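Local coordinates for mandelate racemase / muconate lactonizing enzyme (Burkholderia pseudomallei, PDB 2POD), which is an enolase-superfamily protein of unknown specific function that holds a sodium ion at its metal site and is possibly a lyase, at residues B[50-53]-B[54-58]; B[165-169]-B[170-174]; B[231-234]-B[235-239]. All blocks are in the same frame, centred on the assembly; numbering follows the deposited sequence.

Contact 1 (B[50-53]-B[54-58]); sequences WAAN and RLIGE
Trp50 and Arg54, one helical turn apart, meet through a CH-pi contact: CD of Arg54 lies over one face of the indole, 3.9 Å from the centroid of its six-membered ring and 25° off the ring normal. The methylene is displaced toward the rim, where it sits 3.6 Å from both CZ2 and CH2 of Trp50. With CG of Trp50 anti to its backbone N (chi1 -172°), the ring stands beside the following turn. Bends at chi2 and chi3 of Arg54 carry the CD methylene over the indole, and the guanidinium plane beyond it is turned 56° from that of the ring. Along a separate flank, CD1 of Ile56 comes to 4.1 Å from CB of Ala52.

Under these side chains helix 40-55, in the N-terminal capping domain of the enolase superfamily, comes to its end. The carbonyl O of Ala52 takes two backbone bonds, from Ile56 N at 2.8 Å and from Leu55 N at 3.2 Å. Leu55 then starts a type II beta turn, closed by Glu58 N bonding to Leu55 O at 3.1 Å. Gly57 takes the positive-phi position of the turn, backbone angles that bring the place of a CB against the carbonyl O of Ile56 and so call for glycine.

Beyond the turn, Glu58 forms a salt bridge with Arg65, while Arg69 donates a hydrogen bond to Arg54 O. Leu89 of helix 81-101 packs on Ala51 and Leu55; Thr399 of strand 394-400 touches Ala52 and Ile56; and backbone bonds tie Gly57 and Glu58 to Ile5 at the start of strand 5-13.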
ATOM      1  N   TRP B  50      17.843 -38.217 -12.630  1.00 43.56           N
ATOM      2  CA  TRP B  50      18.630 -37.036 -12.283  1.00 42.36           C
ATOM      3  C   TRP B  50      19.147 -37.048 -10.844  1.00 42.98           C
ATOM      4  O   TRP B  50      20.327 -36.768 -10.604  1.00 49.99           O
ATOM      5  CB  TRP B  50      17.824 -35.766 -12.561  1.00 45.82           C
ATOM      6  CG  TRP B  50      18.610 -34.499 -12.413  1.00 43.62           C
ATOM      7  CD1 TRP B  50      19.436 -33.939 -13.335  1.00 46.19           C
ATOM      8  CD2 TRP B  50      18.635 -33.637 -11.270  1.00 38.25           C
ATOM      9  NE1 TRP B  50      19.979 -32.777 -12.841  1.00 55.41           N
ATOM     10  CE2 TRP B  50      19.500 -32.567 -11.574  1.00 43.96           C
ATOM     11  CE3 TRP B  50      18.006 -33.663 -10.018  1.00 42.92           C
ATOM     12  CZ2 TRP B  50      19.757 -31.532 -10.674  1.00 42.51           C
ATOM     13  CZ3 TRP B  50      18.256 -32.634  -9.127  1.00 43.20           C
ATOM     14  CH2 TRP B  50      19.126 -31.583  -9.460  1.00 46.33           C
ATOM     15  N   ALA B  51      18.264 -37.370  -9.904  1.00 38.30           N
ATOM     16  CA  ALA B  51      18.503 -37.154  -8.475  1.00 39.91           C
ATOM     17  C   ALA B  51      19.471 -38.174  -7.878  1.00 44.19           C
ATOM     18  O   ALA B  51      20.228 -37.860  -6.961  1.00 41.71           O
ATOM     19  CB  ALA B  51      17.182 -37.197  -7.715  1.00 36.13           C
ATOM     20  N   ALA B  52      19.422 -39.399  -8.396  1.00 50.67           N
ATOM     21  CA  ALA B  52      20.220 -40.504  -7.875  1.00 50.43           C
ATOM     22  C   ALA B  52      21.719 -40.292  -8.084  1.00 51.72           C
ATOM     23  O   ALA B  52      22.516 -40.596  -7.200  1.00 52.27           O
ATOM     24  CB  ALA B  52      19.787 -41.786  -8.510  1.00 49.20           C
ATOM     25  N   ASN B  53      22.083 -39.751  -9.244  1.00 51.36           N
ATOM     26  CA  ASN B  53      23.474 -39.447  -9.564  1.00 57.98           C
ATOM     27  C   ASN B  53      24.062 -38.287  -8.758  1.00 58.56           C
ATOM     28  O   ASN B  53      25.283 -38.187  -8.591  1.00 60.82           O
ATOM     29  CB  ASN B  53      23.636 -39.193 -11.066  1.00 59.81           C
ATOM     30  CG  ASN B  53      23.233 -40.393 -11.907  1.00 71.36           C
ATOM     31  OD1 ASN B  53      23.647 -41.528 -11.641  1.00 66.65           O
ATOM     32  ND2 ASN B  53      22.413 -40.149 -12.927  1.00 81.17           N
ATOM     33  N   ARG B  54      23.189 -37.418  -8.254  1.00 54.37           N
ATOM     34  CA  ARG B  54      23.609 -36.309  -7.404  1.00 52.34           C
ATOM     35  C   ARG B  54      23.865 -36.777  -5.978  1.00 50.70           C
ATOM     36  O   ARG B  54      24.495 -36.076  -5.189  1.00 52.47           O
ATOM     37  CB  ARG B  54      22.562 -35.193  -7.423  1.00 54.06           C
ATOM     38  CG  ARG B  54      22.395 -34.522  -8.777  1.00 55.99           C
ATOM     39  CD  ARG B  54      22.373 -33.017  -8.636  1.00 70.80           C
ATOM     40  NE  ARG B  54      23.712 -32.437  -8.697  1.00 77.53           N
ATOM     41  CZ  ARG B  54      23.989 -31.152  -8.491  1.00 78.45           C
ATOM     42  NH1 ARG B  54      23.019 -30.291  -8.205  1.00 71.00           N
ATOM     43  NH2 ARG B  54      25.244 -30.727  -8.568  1.00 79.71           N
ATOM     44  N   LEU B  55      23.384 -37.974  -5.663  1.00 50.05           N
ATOM     45  CA  LEU B  55      23.289 -38.446  -4.294  1.00 49.35           C
ATOM     46  C   LEU B  55      24.201 -39.651  -4.047  1.00 54.42           C
ATOM     47  O   LEU B  55      24.737 -39.812  -2.953  1.00 54.55           O
ATOM     48  CB  LEU B  55      21.835 -38.797  -3.982  1.00 45.23           C
ATOM     49  CG  LEU B  55      21.208 -38.314  -2.671  1.00 41.65           C
ATOM     50  CD1 LEU B  55      21.403 -36.823  -2.408  1.00 41.33           C
ATOM     51  CD2 LEU B  55      19.744 -38.643  -2.681  1.00 32.40           C
ATOM     52  N   ILE B  56      24.376 -40.484  -5.072  1.00 55.70           N
ATOM     53  CA  ILE B  56      25.223 -41.672  -4.993  1.00 53.32           C
ATOM     54  C   ILE B  56      26.700 -41.301  -4.852  1.00 53.52           C
ATOM     55  O   ILE B  56      27.250 -40.559  -5.669  1.00 55.04           O
ATOM     56  CB  ILE B  56      24.937 -42.661  -6.170  1.00 53.51           C
ATOM     57  CG1 ILE B  56      23.746 -43.556  -5.798  1.00 58.24           C
ATOM     58  CG2 ILE B  56      26.159 -43.540  -6.502  1.00 57.74           C
ATOM     59  CD1 ILE B  56      22.881 -43.991  -6.961  1.00 58.04           C
ATOM     60  N   GLY B  57      27.318 -41.797  -3.781  1.00 52.58           N
ATOM     61  CA  GLY B  57      28.697 -41.452  -3.450  1.00 53.17           C
ATOM     62  C   GLY B  57      28.844 -40.386  -2.374  1.00 55.37           C
ATOM     63  O   GLY B  57      29.949 -40.158  -1.874  1.00 59.57           O
ATOM     64  N   GLU B  58      27.733 -39.738  -2.013  1.00 56.36           N
ATOM     65  CA  GLU B  58      27.749 -38.595  -1.091  1.00 53.16           C
ATOM     66  C   GLU B  58      27.517 -39.020   0.357  1.00 50.88           C
ATOM     67  O   GLU B  58      26.943 -40.074   0.616  1.00 53.25           O
ATOM     68  CB  GLU B  58      26.695 -37.562  -1.499  1.00 54.99           C
ATOM     69  CG  GLU B  58      26.927 -36.918  -2.863  1.00 53.16           C
ATOM     70  CD  GLU B  58      27.758 -35.646  -2.785  1.00 60.61           C
ATOM     71  OE1 GLU B  58      27.887 -35.074  -1.678  1.00 60.30           O
ATOM     72  OE2 GLU B  58      28.278 -35.213  -3.835  1.00 59.76           O
TER

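Contact 2 (B[165-169]-B[170-174]); sequences LDLLD and SGITA
The carbonyl O of Leu167 is gripped from opposite faces of its plane, by Ile172 N at 2.9 Å and by the hydroxyl OG of Ser170 at 3.0 Å. Ile172 N is tilted 31° from that plane; Ser170 OG sits above it on the far face. The hydroxyl gets there because chi1 of Ser170 (50°) sets OG between the backbone N and the carbonyl carbon, turned back over the last helical turn. Gly171 N adds weak bonds to two carbonyls, Leu167 O at 3.1 Å and Leu168 O at 3.2 Å, so both are met by Gly171 as the chain leaves the helix.

Beside these bonds, CD2 of Leu167 lies 3.9 Å from both CD1 and CG2 of Ile172, the two side chains crossing at a slant. This buried pair faces inward, onto Asn121 and Thr119 of strand 117-122 and onto Arg350 and Tyr353 of helix 350-356. Arg350 also forms a salt bridge with Asp166.

Gly171, with positive phi, is the C-prime residue of a Schellman motif, and the apolar pairing of Leu167 with Ile172 is the one usual across that motif. Here it ends helix 160-170 and turns the chain into strand 174-177 of the enolase-superfamily barrel.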
ATOM      1  N   LEU B 165     -20.722 -39.492  16.601  1.00 62.21           N
ATOM      2  CA  LEU B 165     -20.898 -40.201  17.877  1.00 59.28           C
ATOM      3  C   LEU B 165     -19.904 -41.350  18.065  1.00 58.24           C
ATOM      4  O   LEU B 165     -19.391 -41.570  19.168  1.00 60.54           O
ATOM      5  CB  LEU B 165     -22.333 -40.717  18.001  1.00 60.12           C
ATOM      6  CG  LEU B 165     -23.432 -39.678  18.262  1.00 63.39           C
ATOM      7  CD1 LEU B 165     -24.807 -40.246  17.909  1.00 54.02           C
ATOM      8  CD2 LEU B 165     -23.403 -39.163  19.709  1.00 60.78           C
ATOM      9  N   ASP B 166     -19.629 -42.056  16.972  1.00 56.78           N
ATOM     10  CA  ASP B 166     -18.657 -43.141  16.944  1.00 59.68           C
ATOM     11  C   ASP B 166     -17.216 -42.657  17.160  1.00 61.74           C
ATOM     12  O   ASP B 166     -16.450 -43.295  17.889  1.00 65.85           O
ATOM     13  CB  ASP B 166     -18.795 -43.916  15.624  1.00 60.15           C
ATOM     14  CG  ASP B 166     -17.783 -45.034  15.483  1.00 65.17           C
ATOM     15  OD1 ASP B 166     -17.288 -45.219  14.354  1.00 65.75           O
ATOM     16  OD2 ASP B 166     -17.489 -45.733  16.482  1.00 71.49           O
ATOM     17  N   LEU B 167     -16.852 -41.538  16.539  1.00 60.35           N
ATOM     18  CA  LEU B 167     -15.523 -40.954  16.737  1.00 59.53           C
ATOM     19  C   LEU B 167     -15.322 -40.415  18.148  1.00 60.14           C
ATOM     20  O   LEU B 167     -14.237 -40.543  18.716  1.00 59.72           O
ATOM     21  CB  LEU B 167     -15.241 -39.859  15.708  1.00 57.05           C
ATOM     22  CG  LEU B 167     -14.900 -40.360  14.308  1.00 56.42           C
ATOM     23  CD1 LEU B 167     -15.158 -39.287  13.290  1.00 48.53           C
ATOM     24  CD2 LEU B 167     -13.468 -40.872  14.212  1.00 59.12           C
ATOM     25  N   LEU B 168     -16.378 -39.827  18.703  1.00 62.83           N
ATOM     26  CA  LEU B 168     -16.368 -39.316  20.067  1.00 65.55           C
ATOM     27  C   LEU B 168     -16.204 -40.415  21.124  1.00 67.98           C
ATOM     28  O   LEU B 168     -15.607 -40.175  22.178  1.00 69.53           O
ATOM     29  CB  LEU B 168     -17.639 -38.506  20.329  1.00 69.09           C
ATOM     30  CG  LEU B 168     -17.613 -37.512  21.492  1.00 68.22           C
ATOM     31  CD1 LEU B 168     -16.989 -36.192  21.062  1.00 76.64           C
ATOM     32  CD2 LEU B 168     -19.018 -37.299  22.026  1.00 75.22           C
ATOM     33  N   ASP B 169     -16.725 -41.608  20.833  1.00 68.68           N
ATOM     34  CA  ASP B 169     -16.588 -42.769  21.717  1.00 70.09           C
ATOM     35  C   ASP B 169     -15.151 -43.281  21.827  1.00 69.51           C
ATOM     36  O   ASP B 169     -14.730 -43.724  22.897  1.00 68.99           O
ATOM     37  CB  ASP B 169     -17.509 -43.907  21.266  1.00 74.26           C
ATOM     38  CG  ASP B 169     -18.307 -44.512  22.416  1.00 81.25           C
ATOM     39  OD1 ASP B 169     -17.724 -44.807  23.484  1.00 79.73           O
ATOM     40  OD2 ASP B 169     -19.531 -44.697  22.246  1.00 89.78           O
ATOM     41  N   SER B 170     -14.403 -43.216  20.726  1.00 68.05           N
ATOM     42  CA  SER B 170     -12.979 -43.557  20.740  1.00 65.88           C
ATOM     43  C   SER B 170     -12.101 -42.399  21.221  1.00 66.05           C
ATOM     44  O   SER B 170     -10.918 -42.585  21.520  1.00 67.49           O
ATOM     45  CB  SER B 170     -12.518 -44.068  19.371  1.00 66.25           C
ATOM     46  OG  SER B 170     -12.918 -43.196  18.329  1.00 72.62           O
ATOM     47  N   GLY B 171     -12.691 -41.209  21.304  1.00 63.53           N
ATOM     48  CA  GLY B 171     -12.050 -40.071  21.953  1.00 61.32           C
ATOM     49  C   GLY B 171     -11.497 -39.055  20.973  1.00 61.12           C
ATOM     50  O   GLY B 171     -10.814 -38.113  21.373  1.00 62.36           O
ATOM     51  N   ILE B 172     -11.794 -39.254  19.690  1.00 58.48           N
ATOM     52  CA  ILE B 172     -11.410 -38.336  18.627  1.00 55.37           C
ATOM     53  C   ILE B 172     -12.378 -37.149  18.609  1.00 57.14           C
ATOM     54  O   ILE B 172     -13.588 -37.321  18.391  1.00 59.31           O
ATOM     55  CB  ILE B 172     -11.346 -39.075  17.252  1.00 54.48           C
ATOM     56  CG1 ILE B 172     -10.058 -39.897  17.155  1.00 52.25           C
ATOM     57  CG2 ILE B 172     -11.431 -38.106  16.073  1.00 53.87           C
ATOM     58  CD1 ILE B 172     -10.104 -41.031  16.128  1.00 43.71           C
ATOM     59  N   THR B 173     -11.840 -35.954  18.862  1.00 52.84           N
ATOM     60  CA  THR B 173     -12.657 -34.738  18.991  1.00 55.69           C
ATOM     61  C   THR B 173     -12.611 -33.812  17.768  1.00 53.10           C
ATOM     62  O   THR B 173     -12.990 -32.640  17.868  1.00 54.71           O
ATOM     63  CB  THR B 173     -12.310 -33.918  20.263  1.00 54.96           C
ATOM     64  OG1 THR B 173     -10.900 -33.668  20.313  1.00 55.10           O
ATOM     65  CG2 THR B 173     -12.741 -34.652  21.526  1.00 59.45           C
ATOM     66  N   ALA B 174     -12.176 -34.343  16.622  1.00 51.81           N
ATOM     67  CA  ALA B 174     -12.207 -33.593  15.355  1.00 53.20           C
ATOM     68  C   ALA B 174     -12.318 -34.464  14.097  1.00 52.73           C
ATOM     69  O   ALA B 174     -11.618 -35.465  13.967  1.00 52.55           O
ATOM     70  CB  ALA B 174     -11.008 -32.646  15.255  1.00 49.62           C
TER

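Contact 3 (B[231-234]-B[235-239]); sequences LQIA and EALRE
Successive helical bonds join the two segments, with Glu235 N to Leu231 O at 3.0 Å and Leu237 N to Ile233 O at 3.0 Å, while Ala236 N to Gln232 O is weak at 3.3 Å.

On the inner flank Ile233 and Leu237 lie side by side and point the same way, CG2 of Ile233 coming to 3.9 Å from CD1 of Leu237. CG2 of Ile233 is anti to its backbone N, which runs this branch beside the carbonyl and toward the next turn. Both side chains are buried against Phe180 and Phe221, and Ile233 also meets Leu197 of helix 194-200.

A more polar flank carries Glu235 and Arg238. Glu235 bends at chi2 (72°), bringing OE1 to 3.7 Å from NE of Arg238, a long salt bridge. Glu235 also packs on Leu265 of a second subunit, so this flank borders a subunit interface. Ala234 touches Tyr260 of helix 257-263, and Leu231 meets Arg263 of the same helix.

Helix 227-237 is the crossover helix of a beta-alpha-beta unit between strands 216-220 and 244-246, a repeating element of the TIM-like barrel; Glu220 and Glu246, at the ends of those strands, are ligands of the sodium ion together with Glu272.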
ATOM      1  N   LEU B 231     -17.120 -17.927  -1.746  1.00 41.66           N
ATOM      2  CA  LEU B 231     -17.606 -16.908  -0.818  1.00 42.03           C
ATOM      3  C   LEU B 231     -19.028 -17.218  -0.352  1.00 43.29           C
ATOM      4  O   LEU B 231     -19.361 -17.079   0.826  1.00 45.80           O
ATOM      5  CB  LEU B 231     -17.566 -15.526  -1.485  1.00 41.06           C
ATOM      6  CG  LEU B 231     -16.210 -14.898  -1.840  1.00 46.41           C
ATOM      7  CD1 LEU B 231     -16.384 -13.554  -2.575  1.00 28.57           C
ATOM      8  CD2 LEU B 231     -15.324 -14.734  -0.609  1.00 47.58           C
ATOM      9  N   GLN B 232     -19.844 -17.648  -1.307  1.00 45.30           N
ATOM     10  CA  GLN B 232     -21.226 -18.061  -1.094  1.00 43.42           C
ATOM     11  C   GLN B 232     -21.336 -19.255  -0.150  1.00 43.91           C
ATOM     12  O   GLN B 232     -22.224 -19.291   0.704  1.00 42.52           O
ATOM     13  CB  GLN B 232     -21.825 -18.426  -2.450  1.00 44.00           C
ATOM     14  CG  GLN B 232     -23.287 -18.135  -2.609  1.00 50.78           C
ATOM     15  CD  GLN B 232     -23.883 -18.857  -3.805  1.00 53.72           C
ATOM     16  OE1 GLN B 232     -24.975 -19.420  -3.718  1.00 67.83           O
ATOM     17  NE2 GLN B 232     -23.168 -18.845  -4.929  1.00 39.12           N
ATOM     18  N   ILE B 233     -20.429 -20.222  -0.308  1.00 45.44           N
ATOM     19  CA  ILE B 233     -20.332 -21.368   0.597  1.00 45.88           C
ATOM     20  C   ILE B 233     -19.864 -20.963   1.999  1.00 45.40           C
ATOM     21  O   ILE B 233     -20.469 -21.367   2.997  1.00 49.88           O
ATOM     22  CB  ILE B 233     -19.443 -22.500   0.008  1.00 46.64           C
ATOM     23  CG1 ILE B 233     -20.133 -23.167  -1.186  1.00 48.12           C
ATOM     24  CG2 ILE B 233     -19.142 -23.553   1.055  1.00 38.47           C
ATOM     25  CD1 ILE B 233     -19.168 -23.792  -2.195  1.00 51.69           C
ATOM     26  N   ALA B 234     -18.806 -20.153   2.066  1.00 46.83           N
ATOM     27  CA  ALA B 234     -18.263 -19.646   3.341  1.00 47.69           C
ATOM     28  C   ALA B 234     -19.277 -18.870   4.182  1.00 47.47           C
ATOM     29  O   ALA B 234     -19.307 -19.021   5.399  1.00 48.95           O
ATOM     30  CB  ALA B 234     -17.018 -18.795   3.103  1.00 47.50           C
ATOM     31  N   GLU B 235     -20.092 -18.046   3.524  1.00 49.61           N
ATOM     32  CA  GLU B 235     -21.205 -17.349   4.169  1.00 54.41           C
ATOM     33  C   GLU B 235     -22.254 -18.311   4.755  1.00 54.33           C
ATOM     34  O   GLU B 235     -22.756 -18.087   5.860  1.00 53.47           O
ATOM     35  CB  GLU B 235     -21.850 -16.350   3.188  1.00 56.99           C
ATOM     36  CG  GLU B 235     -23.125 -15.639   3.691  1.00 59.04           C
ATOM     37  CD  GLU B 235     -22.868 -14.596   4.780  1.00 68.77           C
ATOM     38  OE1 GLU B 235     -21.711 -14.144   4.941  1.00 73.40           O
ATOM     39  OE2 GLU B 235     -23.838 -14.218   5.473  1.00 70.55           O
ATOM     40  N   ALA B 236     -22.555 -19.382   4.023  1.00 52.51           N
ATOM     41  CA  ALA B 236     -23.498 -20.403   4.481  1.00 52.17           C
ATOM     42  C   ALA B 236     -22.966 -21.232   5.660  1.00 52.92           C
ATOM     43  O   ALA B 236     -23.744 -21.690   6.506  1.00 55.43           O
ATOM     44  CB  ALA B 236     -23.904 -21.304   3.327  1.00 48.12           C
ATOM     45  N   LEU B 237     -21.646 -21.403   5.716  1.00 51.84           N
ATOM     46  CA  LEU B 237     -20.994 -22.202   6.754  1.00 46.75           C
ATOM     47  C   LEU B 237     -20.761 -21.433   8.061  1.00 50.57           C
ATOM     48  O   LEU B 237     -20.411 -22.038   9.085  1.00 53.37           O
ATOM     49  CB  LEU B 237     -19.667 -22.769   6.239  1.00 45.66           C
ATOM     50  CG  LEU B 237     -19.714 -23.913   5.224  1.00 38.26           C
ATOM     51  CD1 LEU B 237     -18.309 -24.255   4.775  1.00 38.75           C
ATOM     52  CD2 LEU B 237     -20.383 -25.142   5.825  1.00 37.13           C
ATOM     53  N   ARG B 238     -20.962 -20.114   8.017  1.00 48.61           N
ATOM     54  CA  ARG B 238     -20.775 -19.221   9.169  1.00 51.78           C
ATOM     55  C   ARG B 238     -21.593 -19.639  10.392  1.00 51.55           C
ATOM     56  O   ARG B 238     -21.087 -19.640  11.515  1.00 54.36           O
ATOM     57  CB  ARG B 238     -21.106 -17.780   8.768  1.00 53.30           C
ATOM     58  CG  ARG B 238     -20.968 -16.737   9.868  1.00 59.23           C
ATOM     59  CD  ARG B 238     -21.275 -15.343   9.339  1.00 73.85           C
ATOM     60  NE  ARG B 238     -20.369 -14.972   8.252  1.00 78.80           N
ATOM     61  CZ  ARG B 238     -19.229 -14.301   8.412  1.00 78.67           C
ATOM     62  NH1 ARG B 238     -18.838 -13.906   9.620  1.00 73.81           N
ATOM     63  NH2 ARG B 238     -18.479 -14.025   7.353  1.00 71.76           N
ATOM     64  N   GLU B 239     -22.844 -20.015  10.140  1.00 54.81           N
ATOM     65  CA  GLU B 239     -23.784 -20.520  11.142  1.00 57.30           C
ATOM     66  C   GLU B 239     -23.267 -21.730  11.950  1.00 58.16           C
ATOM     67  O   GLU B 239     -23.493 -21.822  13.160  1.00 58.02           O
ATOM     68  CB  GLU B 239     -25.088 -20.876  10.431  1.00 57.93           C
ATOM     69  CG  GLU B 239     -26.302 -21.037  11.327  1.00 71.80           C
ATOM     70  CD  GLU B 239     -27.342 -21.959  10.716  1.00 79.82           C
ATOM     71  OE1 GLU B 239     -27.729 -22.944  11.381  1.00 87.41           O
ATOM     72  OE2 GLU B 239     -27.767 -21.706   9.570  1.00 80.05           O
TER

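In the fold
Contacts 2 and 3 belong to the barrel domain, their centres about 26 Å apart, whereas contact 1 lies in the N-terminal domain, across the centre of the chain. All three are partly buried and hold the last turns of helices; three touching residues are exposed in contact 2, one in contact 1, none in contact 3. Contact 1 passes into a type II turn and sets an aromatic-aliphatic contact on its partly exposed side; contact 2 closes in a Schellman motif reinforced by a serine hydroxyl; contact 3 stays largely regular and alone meets another subunit. In contacts 2 and 3 an isoleucine-leucine pair turns toward neighbouring parts of the barrel domain: strand 117-122 and helix 350-356 in contact 2, Phe180 and Phe221 in contact 3.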